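Local coordinates for protein leucyl aminopeptidase (Trypanosoma brucei brucei, PDB 5NTD) that probably releases leucine and other residues from the N termini of peptides as a six-chain, manganese-binding M17 aminopeptidase, at residues 239-244 against 382-387; 29-34 against 62-67; 207-212 against 509-514. All blocks are in the same frame, centred on the assembly; numbering follows the deposited sequence.

Contact 1: 239-244 against 382-387; sequences DVDVIC and VFHATN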
loop_
_atom_site.group_PDB
_atom_site.type_symbol
_atom_site.label_atom_id
_atom_site.label_comp_id
_atom_site.label_asym_id
_atom_site.label_seq_id
_atom_site.Cartn_x
_atom_site.Cartn_y
_atom_site.Cartn_z
ATOM N N ASP G 239 -41.194 12.178 -26.026
ATOM C CA ASP G 239 -41.300 10.699 -26.010
ATOM C C ASP G 239 -40.253 10.073 -25.080
ATOM O O ASP G 239 -39.153 10.581 -24.927
ATOM C CB ASP G 239 -41.198 10.102 -27.421
ATOM C CG ASP G 239 -42.441 10.412 -28.270
ATOM O OD1 ASP G 239 -43.580 10.366 -27.731
ATOM O OD2 ASP G 239 -42.283 10.651 -29.481
ATOM N N VAL G 240 -40.629 8.970 -24.455
ATOM C CA VAL G 240 -39.733 8.253 -23.548
ATOM C C VAL G 240 -39.836 6.758 -23.818
ATOM O O VAL G 240 -40.924 6.196 -23.891
ATOM C CB VAL G 240 -39.977 8.611 -22.078
ATOM C CG1 VAL G 240 -41.445 8.395 -21.684
ATOM C CG2 VAL G 240 -39.074 7.789 -21.158
ATOM N N ASP G 241 -38.676 6.152 -24.002
ATOM C CA ASP G 241 -38.547 4.697 -24.212
ATOM C C ASP G 241 -37.631 4.130 -23.094
ATOM O O ASP G 241 -36.544 4.635 -22.878
ATOM C CB ASP G 241 -37.933 4.400 -25.574
ATOM C CG ASP G 241 -37.637 2.915 -25.787
ATOM O OD1 ASP G 241 -38.576 2.106 -25.608
ATOM O OD2 ASP G 241 -36.486 2.554 -26.186
ATOM N N VAL G 242 -38.086 3.090 -22.438
ATOM C CA VAL G 242 -37.365 2.478 -21.349
ATOM C C VAL G 242 -37.136 1.009 -21.627
ATOM O O VAL G 242 -38.080 0.245 -21.783
ATOM C CB VAL G 242 -38.130 2.576 -20.020
ATOM C CG1 VAL G 242 -37.360 1.894 -18.894
ATOM C CG2 VAL G 242 -38.376 4.028 -19.649
ATOM N N ILE G 243 -35.877 0.601 -21.632
ATOM C CA ILE G 243 -35.540 -0.816 -21.663
ATOM C C ILE G 243 -34.994 -1.169 -20.295
ATOM O O ILE G 243 -33.942 -0.675 -19.882
ATOM C CB ILE G 243 -34.539 -1.155 -22.756
ATOM C CG1 ILE G 243 -34.976 -0.487 -24.052
ATOM C CG2 ILE G 243 -34.453 -2.661 -22.935
ATOM C CD1 ILE G 243 -34.003 -0.676 -25.182
ATOM N N CYS G 244 -35.683 -2.059 -19.610
ATOM C CA CYS G 244 -35.470 -2.284 -18.163
ATOM C C CYS G 244 -35.015 -3.689 -17.788
ATOM O O CYS G 244 -35.519 -4.680 -18.303
ATOM C CB CYS G 244 -36.738 -1.990 -17.377
ATOM S SG CYS G 244 -36.509 -2.142 -15.581
ATOM N N VAL G 382 -24.227 4.357 -27.120
ATOM C CA VAL G 382 -23.909 4.959 -28.438
ATOM C C VAL G 382 -24.305 4.050 -29.591
ATOM O O VAL G 382 -24.707 4.522 -30.647
ATOM C CB VAL G 382 -22.442 5.400 -28.609
ATOM C CG1 VAL G 382 -22.071 6.410 -27.544
ATOM C CG2 VAL G 382 -21.483 4.222 -28.592
ATOM N N PHE G 383 -24.223 2.743 -29.384
ATOM C CA PHE G 383 -24.720 1.803 -30.417
ATOM C C PHE G 383 -26.242 1.943 -30.557
ATOM O O PHE G 383 -26.758 2.024 -31.665
ATOM C CB PHE G 383 -24.411 0.355 -30.170
ATOM C CG PHE G 383 -24.754 -0.512 -31.351
ATOM C CD1 PHE G 383 -23.879 -0.616 -32.440
ATOM C CD2 PHE G 383 -25.973 -1.181 -31.419
ATOM C CE1 PHE G 383 -24.199 -1.424 -33.557
ATOM C CE2 PHE G 383 -26.287 -1.976 -32.518
ATOM C CZ PHE G 383 -25.409 -2.090 -33.588
ATOM N N HIS G 384 -26.906 2.006 -29.428
ATOM C CA HIS G 384 -28.337 2.219 -29.435
ATOM C C HIS G 384 -28.715 3.503 -30.222
ATOM O O HIS G 384 -29.597 3.502 -31.083
ATOM C CB HIS G 384 -28.862 2.362 -28.021
ATOM C CG HIS G 384 -30.346 2.535 -27.954
ATOM N ND1 HIS G 384 -31.224 1.483 -28.131
ATOM C CD2 HIS G 384 -31.111 3.636 -27.730
ATOM C CE1 HIS G 384 -32.464 1.928 -27.995
ATOM N NE2 HIS G 384 -32.420 3.229 -27.757
ATOM N N ALA G 385 -28.032 4.587 -29.905
ATOM C CA ALA G 385 -28.316 5.891 -30.529
ATOM C C ALA G 385 -28.040 5.863 -32.025
ATOM O O ALA G 385 -28.785 6.457 -32.796
ATOM C CB ALA G 385 -27.517 7.010 -29.885
ATOM N N THR G 386 -26.989 5.190 -32.413
ATOM C CA THR G 386 -26.537 5.230 -33.813
ATOM C C THR G 386 -27.130 4.114 -34.684
ATOM O O THR G 386 -26.953 4.117 -35.896
ATOM C CB THR G 386 -25.003 5.167 -33.943
ATOM O OG1 THR G 386 -24.510 4.023 -33.246
ATOM C CG2 THR G 386 -24.407 6.419 -33.381
ATOM N N ASN G 387 -27.809 3.175 -34.063
ATOM C CA ASN G 387 -28.343 2.022 -34.789
ATOM C C ASN G 387 -29.821 1.725 -34.603
ATOM O O ASN G 387 -30.440 1.175 -35.496
ATOM C CB ASN G 387 -27.598 0.744 -34.412
ATOM C CG ASN G 387 -27.667 -0.321 -35.512
ATOM O OD1 ASN G 387 -27.005 -0.208 -36.531
ATOM N ND2 ASN G 387 -28.470 -1.346 -35.291
HETATM O O HOH W 1 -35.204 4.031 -27.755
#

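Contact 2: 29-34 against 62-67; sequences TDVAAY and QRLPFY. Unlike the reference sequence in segment 29-34: Ala-32 (reference Thr).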
loop_
_atom_site.group_PDB
_atom_site.type_symbol
_atom_site.label_atom_id
_atom_site.label_comp_id
_atom_site.label_asym_id
_atom_site.label_seq_id
_atom_site.Cartn_x
_atom_site.Cartn_y
_atom_site.Cartn_z
ATOM N N THR G 29 -33.446 40.529 -14.539
ATOM C CA THR G 29 -33.954 41.785 -15.031
ATOM C C THR G 29 -32.793 42.675 -15.396
ATOM O O THR G 29 -31.643 42.214 -15.514
ATOM C CB THR G 29 -34.910 42.438 -14.004
ATOM O OG1 THR G 29 -35.545 43.591 -14.590
ATOM C CG2 THR G 29 -34.194 42.843 -12.715
ATOM N N ASP G 30 -33.084 43.952 -15.591
ATOM C CA ASP G 30 -32.016 44.946 -15.904
ATOM C C ASP G 30 -32.263 46.240 -15.128
ATOM O O ASP G 30 -33.332 46.426 -14.564
ATOM C CB ASP G 30 -31.954 45.224 -17.405
ATOM C CG ASP G 30 -33.242 45.854 -17.934
ATOM O OD1 ASP G 30 -33.357 47.107 -17.840
ATOM O OD2 ASP G 30 -34.102 45.092 -18.422
ATOM N N VAL G 31 -31.254 47.084 -15.077
ATOM C CA VAL G 31 -31.229 48.235 -14.149
ATOM C C VAL G 31 -32.404 49.194 -14.349
ATOM O O VAL G 31 -33.093 49.585 -13.390
ATOM C CB VAL G 31 -29.933 49.046 -14.278
ATOM C CG1 VAL G 31 -30.058 50.380 -13.539
ATOM C CG2 VAL G 31 -28.752 48.271 -13.720
ATOM N N ALA G 32 -32.668 49.517 -15.602
ATOM C CA ALA G 32 -33.796 50.416 -15.939
ATOM C C ALA G 32 -35.127 49.768 -15.569
ATOM O O ALA G 32 -36.002 50.401 -14.971
ATOM C CB ALA G 32 -33.783 50.798 -17.423
ATOM N N ALA G 33 -35.306 48.503 -15.916
ATOM C CA ALA G 33 -36.585 47.822 -15.587
ATOM C C ALA G 33 -36.776 47.765 -14.074
ATOM O O ALA G 33 -37.897 47.855 -13.541
ATOM C CB ALA G 33 -36.639 46.431 -16.195
ATOM N N TYR G 34 -35.658 47.572 -13.386
ATOM C CA TYR G 34 -35.638 47.476 -11.903
ATOM C C TYR G 34 -36.040 48.825 -11.250
ATOM O O TYR G 34 -36.892 48.854 -10.345
ATOM C CB TYR G 34 -34.229 47.072 -11.450
ATOM C CG TYR G 34 -34.009 46.989 -9.960
ATOM C CD1 TYR G 34 -33.660 48.113 -9.224
ATOM C CD2 TYR G 34 -34.092 45.787 -9.303
ATOM C CE1 TYR G 34 -33.440 48.045 -7.857
ATOM C CE2 TYR G 34 -33.867 45.699 -7.925
ATOM C CZ TYR G 34 -33.530 46.830 -7.216
ATOM O OH TYR G 34 -33.279 46.772 -5.863
ATOM N N GLN G 62 -22.466 54.712 -9.907
ATOM C CA GLN G 62 -22.942 55.821 -9.009
ATOM C C GLN G 62 -24.458 56.068 -9.025
ATOM O O GLN G 62 -25.029 56.451 -8.025
ATOM C CB GLN G 62 -22.259 57.132 -9.361
ATOM C CG GLN G 62 -20.905 57.250 -8.708
ATOM C CD GLN G 62 -20.097 58.355 -9.309
ATOM O OE1 GLN G 62 -20.363 59.527 -9.067
ATOM N NE2 GLN G 62 -19.101 57.993 -10.129
ATOM N N ARG G 63 -25.087 55.754 -10.139
ATOM C CA ARG G 63 -26.536 55.898 -10.308
ATOM C C ARG G 63 -27.340 54.680 -9.764
ATOM O O ARG G 63 -28.564 54.638 -9.833
ATOM C CB ARG G 63 -26.835 56.158 -11.797
ATOM N N LEU G 64 -26.655 53.685 -9.217
ATOM C CA LEU G 64 -27.366 52.512 -8.636
ATOM C C LEU G 64 -28.013 52.904 -7.306
ATOM O O LEU G 64 -27.411 53.640 -6.519
ATOM C CB LEU G 64 -26.421 51.303 -8.491
ATOM C CG LEU G 64 -25.929 50.738 -9.845
ATOM C CD1 LEU G 64 -24.926 49.629 -9.615
ATOM C CD2 LEU G 64 -27.075 50.215 -10.694
ATOM N N PRO G 65 -29.210 52.380 -7.022
ATOM C CA PRO G 65 -30.007 52.823 -5.882
ATOM C C PRO G 65 -29.364 52.710 -4.506
ATOM O O PRO G 65 -29.795 53.375 -3.571
ATOM C CB PRO G 65 -31.253 51.928 -5.946
ATOM C CG PRO G 65 -30.869 50.757 -6.776
ATOM C CD PRO G 65 -29.844 51.271 -7.742
ATOM N N PHE G 66 -28.372 51.849 -4.369
ATOM C CA PHE G 66 -27.731 51.588 -3.051
ATOM C C PHE G 66 -26.432 52.353 -2.906
ATOM O O PHE G 66 -25.755 52.212 -1.899
ATOM C CB PHE G 66 -27.497 50.066 -2.837
ATOM C CG PHE G 66 -26.698 49.426 -3.934
ATOM C CD1 PHE G 66 -25.326 49.520 -3.951
ATOM C CD2 PHE G 66 -27.348 48.784 -4.996
ATOM C CE1 PHE G 66 -24.593 48.965 -4.990
ATOM C CE2 PHE G 66 -26.627 48.238 -6.046
ATOM C CZ PHE G 66 -25.251 48.320 -6.048
ATOM N N TYR G 67 -26.022 53.051 -3.946
ATOM C CA TYR G 67 -24.665 53.611 -3.980
ATOM C C TYR G 67 -24.582 54.768 -3.014
ATOM O O TYR G 67 -25.491 55.551 -2.914
ATOM C CB TYR G 67 -24.267 54.083 -5.379
ATOM C CG TYR G 67 -22.793 54.416 -5.538
ATOM C CD1 TYR G 67 -22.307 55.687 -5.302
ATOM C CD2 TYR G 67 -21.885 53.442 -5.957
ATOM C CE1 TYR G 67 -20.949 55.983 -5.461
ATOM C CE2 TYR G 67 -20.527 53.727 -6.126
ATOM C CZ TYR G 67 -20.070 55.001 -5.875
ATOM O OH TYR G 67 -18.730 55.255 -6.020
#

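Contact 3: 207-212 against 509-514; sequences QLCQRL and FGPALL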
loop_
_atom_site.group_PDB
_atom_site.type_symbol
_atom_site.label_atom_id
_atom_site.label_comp_id
_atom_site.label_asym_id
_atom_site.label_seq_id
_atom_site.Cartn_x
_atom_site.Cartn_y
_atom_site.Cartn_z
ATOM N N GLN G 207 -29.584 23.942 -12.039
ATOM C CA GLN G 207 -29.958 23.605 -10.660
ATOM C C GLN G 207 -30.603 22.238 -10.517
ATOM O O GLN G 207 -30.374 21.544 -9.536
ATOM C CB GLN G 207 -30.848 24.652 -10.057
ATOM C CG GLN G 207 -30.096 25.955 -9.852
ATOM C CD GLN G 207 -30.966 27.056 -9.279
ATOM O OE1 GLN G 207 -32.202 27.011 -9.389
ATOM N NE2 GLN G 207 -30.332 28.054 -8.701
ATOM N N LEU G 208 -31.381 21.836 -11.503
ATOM C CA LEU G 208 -31.921 20.457 -11.513
ATOM C C LEU G 208 -30.758 19.461 -11.632
ATOM O O LEU G 208 -30.732 18.451 -10.964
ATOM C CB LEU G 208 -32.907 20.245 -12.655
ATOM C CG LEU G 208 -33.448 18.836 -12.792
ATOM C CD1 LEU G 208 -34.140 18.385 -11.521
ATOM C CD2 LEU G 208 -34.432 18.762 -13.954
ATOM N N CYS G 209 -29.837 19.766 -12.527
ATOM C CA CYS G 209 -28.641 18.945 -12.747
ATOM C C CYS G 209 -27.861 18.830 -11.441
ATOM O O CYS G 209 -27.524 17.738 -10.983
ATOM C CB CYS G 209 -27.784 19.543 -13.825
ATOM S SG CYS G 209 -26.328 18.547 -14.254
ATOM N N GLN G 210 -27.685 19.972 -10.800
ATOM C CA GLN G 210 -27.050 20.034 -9.470
ATOM C C GLN G 210 -27.765 19.156 -8.457
ATOM O O GLN G 210 -27.145 18.402 -7.684
ATOM C CB GLN G 210 -26.999 21.459 -8.974
ATOM C CG GLN G 210 -26.100 21.660 -7.785
ATOM C CD GLN G 210 -26.361 22.997 -7.101
ATOM O OE1 GLN G 210 -25.525 23.888 -7.120
ATOM N NE2 GLN G 210 -27.518 23.116 -6.461
ATOM N N ARG G 211 -29.081 19.214 -8.488
ATOM C CA ARG G 211 -29.925 18.470 -7.527
ATOM C C ARG G 211 -29.723 16.983 -7.697
ATOM O O ARG G 211 -29.551 16.240 -6.728
ATOM C CB ARG G 211 -31.393 18.831 -7.725
ATOM C CG ARG G 211 -32.318 18.246 -6.663
ATOM C CD ARG G 211 -33.767 18.725 -6.815
ATOM N NE ARG G 211 -34.580 18.122 -5.778
ATOM C CZ ARG G 211 -34.563 18.491 -4.495
ATOM N NH1 ARG G 211 -33.836 19.523 -4.080
ATOM N NH2 ARG G 211 -35.286 17.794 -3.607
ATOM N N LEU G 212 -29.784 16.543 -8.938
ATOM C CA LEU G 212 -29.684 15.114 -9.265
ATOM C C LEU G 212 -28.293 14.561 -8.844
ATOM O O LEU G 212 -28.177 13.469 -8.308
ATOM C CB LEU G 212 -29.930 14.860 -10.740
ATOM C CG LEU G 212 -31.345 15.201 -11.257
ATOM C CD1 LEU G 212 -31.351 15.212 -12.751
ATOM C CD2 LEU G 212 -32.384 14.218 -10.744
ATOM N N PHE G 509 -22.610 21.403 -13.985
ATOM C CA PHE G 509 -21.853 21.525 -15.250
ATOM C C PHE G 509 -22.414 20.584 -16.298
ATOM O O PHE G 509 -22.659 19.414 -16.032
ATOM C CB PHE G 509 -20.376 21.191 -14.994
ATOM C CG PHE G 509 -19.468 21.306 -16.191
ATOM C CD1 PHE G 509 -19.450 20.323 -17.181
ATOM C CD2 PHE G 509 -18.542 22.326 -16.263
ATOM C CE1 PHE G 509 -18.563 20.399 -18.242
ATOM C CE2 PHE G 509 -17.663 22.413 -17.321
ATOM C CZ PHE G 509 -17.668 21.454 -18.305
ATOM N N GLY G 510 -22.571 21.105 -17.495
ATOM C CA GLY G 510 -22.913 20.297 -18.675
ATOM C C GLY G 510 -24.094 20.812 -19.478
ATOM O O GLY G 510 -23.999 20.963 -20.709
ATOM N N PRO G 511 -25.228 21.056 -18.824
ATOM C CA PRO G 511 -26.414 21.482 -19.577
ATOM C C PRO G 511 -26.270 22.785 -20.350
ATOM O O PRO G 511 -26.606 22.846 -21.516
ATOM C CB PRO G 511 -27.478 21.614 -18.499
ATOM C CG PRO G 511 -27.061 20.613 -17.481
ATOM C CD PRO G 511 -25.569 20.694 -17.451
ATOM N N ALA G 512 -25.725 23.800 -19.717
ATOM C CA ALA G 512 -25.514 25.099 -20.376
ATOM C C ALA G 512 -24.530 24.980 -21.543
ATOM O O ALA G 512 -24.674 25.631 -22.571
ATOM C CB ALA G 512 -25.030 26.146 -19.398
ATOM N N LEU G 513 -23.507 24.160 -21.357
ATOM C CA LEU G 513 -22.544 23.835 -22.439
ATOM C C LEU G 513 -23.306 23.338 -23.680
ATOM O O LEU G 513 -23.109 23.834 -24.779
ATOM C CB LEU G 513 -21.550 22.760 -22.000
ATOM C CG LEU G 513 -20.570 22.206 -23.043
ATOM C CD1 LEU G 513 -19.679 23.305 -23.575
ATOM C CD2 LEU G 513 -19.741 21.117 -22.396
ATOM N N LEU G 514 -24.172 22.366 -23.464
ATOM C CA LEU G 514 -24.979 21.811 -24.542
ATOM C C LEU G 514 -25.914 22.881 -25.175
ATOM O O LEU G 514 -26.045 22.963 -26.385
ATOM C CB LEU G 514 -25.830 20.652 -24.058
ATOM C CG LEU G 514 -25.096 19.373 -23.686
ATOM C CD1 LEU G 514 -26.055 18.352 -23.099
ATOM C CD2 LEU G 514 -24.396 18.785 -24.913
#

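Contact 1: 239-244 against 382-387
His-384 meets Asp-241 and Ile-243 in a small, buried contact, part water-bridged and part apolar, between the last turns of helix 374-387 and strand 239-244 of the catalytic domain. The imidazole is carried well clear of its helix because CG lies anti to the backbone N (chi1 -178°), and chi2 of 76° turns the ring across that direction. His-384 NE2 then faces a water, 2.9 Å away, that lies at the ring edge and in its plane. The same water donates a short bond of 2.5 Å to OD2 of Asp-241. The water is what links them, since Asp-241 OD2 and His-384 NE2 stay 4.4 Å apart, with no direct hydrogen bond. Histidine suits the place because its second nitrogen, ND1, is hydrogen-bonded to Tyr-253 OH; polar partners at both nitrogens should fix the rotation of the ring. Beside this bridge, Ile-243 supplies the apolar half. Its extended CG1 branch (chi2 176°) brings CD1 to 4.1 Å from His-384 CE1, the ring carbon between the two nitrogens, and the branch runs at a slant to the imidazole. Leu-269 and Thr-271 of strand 268-274 also touch the ring. Along the strand the side chains alternate: Asp-241 and Ile-243 point to helix 374-387, whereas Val-240 and Val-242, both apolar, pack on helix 222-236. Helices on both faces of a mixed sheet are the mark of the alpha/beta/alpha sandwich of the M17 catalytic domain, in which helix 374-387 directly follows the manganese ligand Glu-373.

Contact 2: 29-34 against 62-67
Val-31 and Leu-64 meet at about a right angle, with one methyl of the leucine set against both branches of the valine. Leu-64 CD2 is 4.0 Å from Val-31 CG2 and 4.1 Å from Val-31 CG1, so the valine fork receives a single methyl. Leu-64 does not aim its CB at the partner; its extended chain (chi2 176°) brings CD2 across. The second pair crosses obliquely: Pro-65 CG approaches Tyr-34 CE1 to 3.9 Å. With CG opposite the backbone N (chi1 177°), the phenol reaches out from the helix to strand 140-145, where its OH bonds to Asp-142 and its ring makes a T-shaped stack with Phe-144. Tyrosine thus offers ring carbons to the proline while its hydroxyl is held.

The first segment is a strand-to-helix junction and the second a loop before helix 69-77, both at the six-stranded mixed sheet of the N-terminal domain, whose family belongs to the macro clan. Where strand 26-30, outermost within this chain, runs into helix 31-38, Asp-30 is the N-cap: its OD1 accepts from Ala-33 N at 3.1 Å, nearly straight at 165° but from above the carboxylate plane, giving the first turn an acceptor that the helix cannot provide. On the other side, Leu-64 to Tyr-67 form a type I turn closed by Tyr-67 N to Leu-64 O at 3.0 Å; Pro-65 suits its second position because its ring already restricts phi as needed there. Beneath the pairs, Val-31 and Tyr-34 rest on Val-187 of strand 183-188, while Leu-64 and Phe-66 rest on Leu-49 of strand 46-52.

Contact 3: 207-212 against 509-514
The chi1 of Cys-209, -176°, swings SG to the side opposite its own backbone N and lays it alongside the ring of Pro-511. SG is 3.9 Å from Pro-511 CG and equally far from Pro-511 CD, while Cys-209 CB also stands 3.9 Å from Pro-511 CG. A small, weakly polar side chain lets the backbones come close here, with the CA atoms of Cys-209 and Pro-511 7.6 Å apart. Cys-209 SG also lies near Phe-509 O, at 4.2 Å, without a hydrogen bond. Proline fits the first turn of helix 511-519, where the missing N-H costs no helical bond. Gly-510 is the N-cap, and its backbone angles (phi 129°, psi -52°) are ones that glycine, having no CB, adopts without strain. Glu-437 takes the amides of Gly-510 and Leu-513 on one carboxylate oxygen, OE1, fastening the helix start. The contact, within the M17 catalytic domain, is buried near the centre of the chain, joining the long helix 196-214 to the C-terminal helix. Cys-321 of helix 314-328 touches both Cys-209 and Pro-511, helix 6-20 packs against Leu-208 and Leu-212, and helix 422-435 receives Leu-513.

How the contacts relate
From the N terminus, contact 2 comes first, closing a short loop of 27 residues within the N-terminal domain by joining the start of helix 31-38, just past edge strand 26-30, to the turn before helix 69-77. The chain then enters helix 196-214, where contact 3 opens; it closes only at the C-terminal helix, so that its two ends bracket nearly the whole catalytic domain. Contact 1 opens and closes within that span, tying an outer strand of the catalytic sheet to the helix that follows Glu-373. None of the three touch. Contacts 1 and 2 lie on opposite sides of the chain's centre, their centres 49 Å apart, while contact 3 lies near that centre.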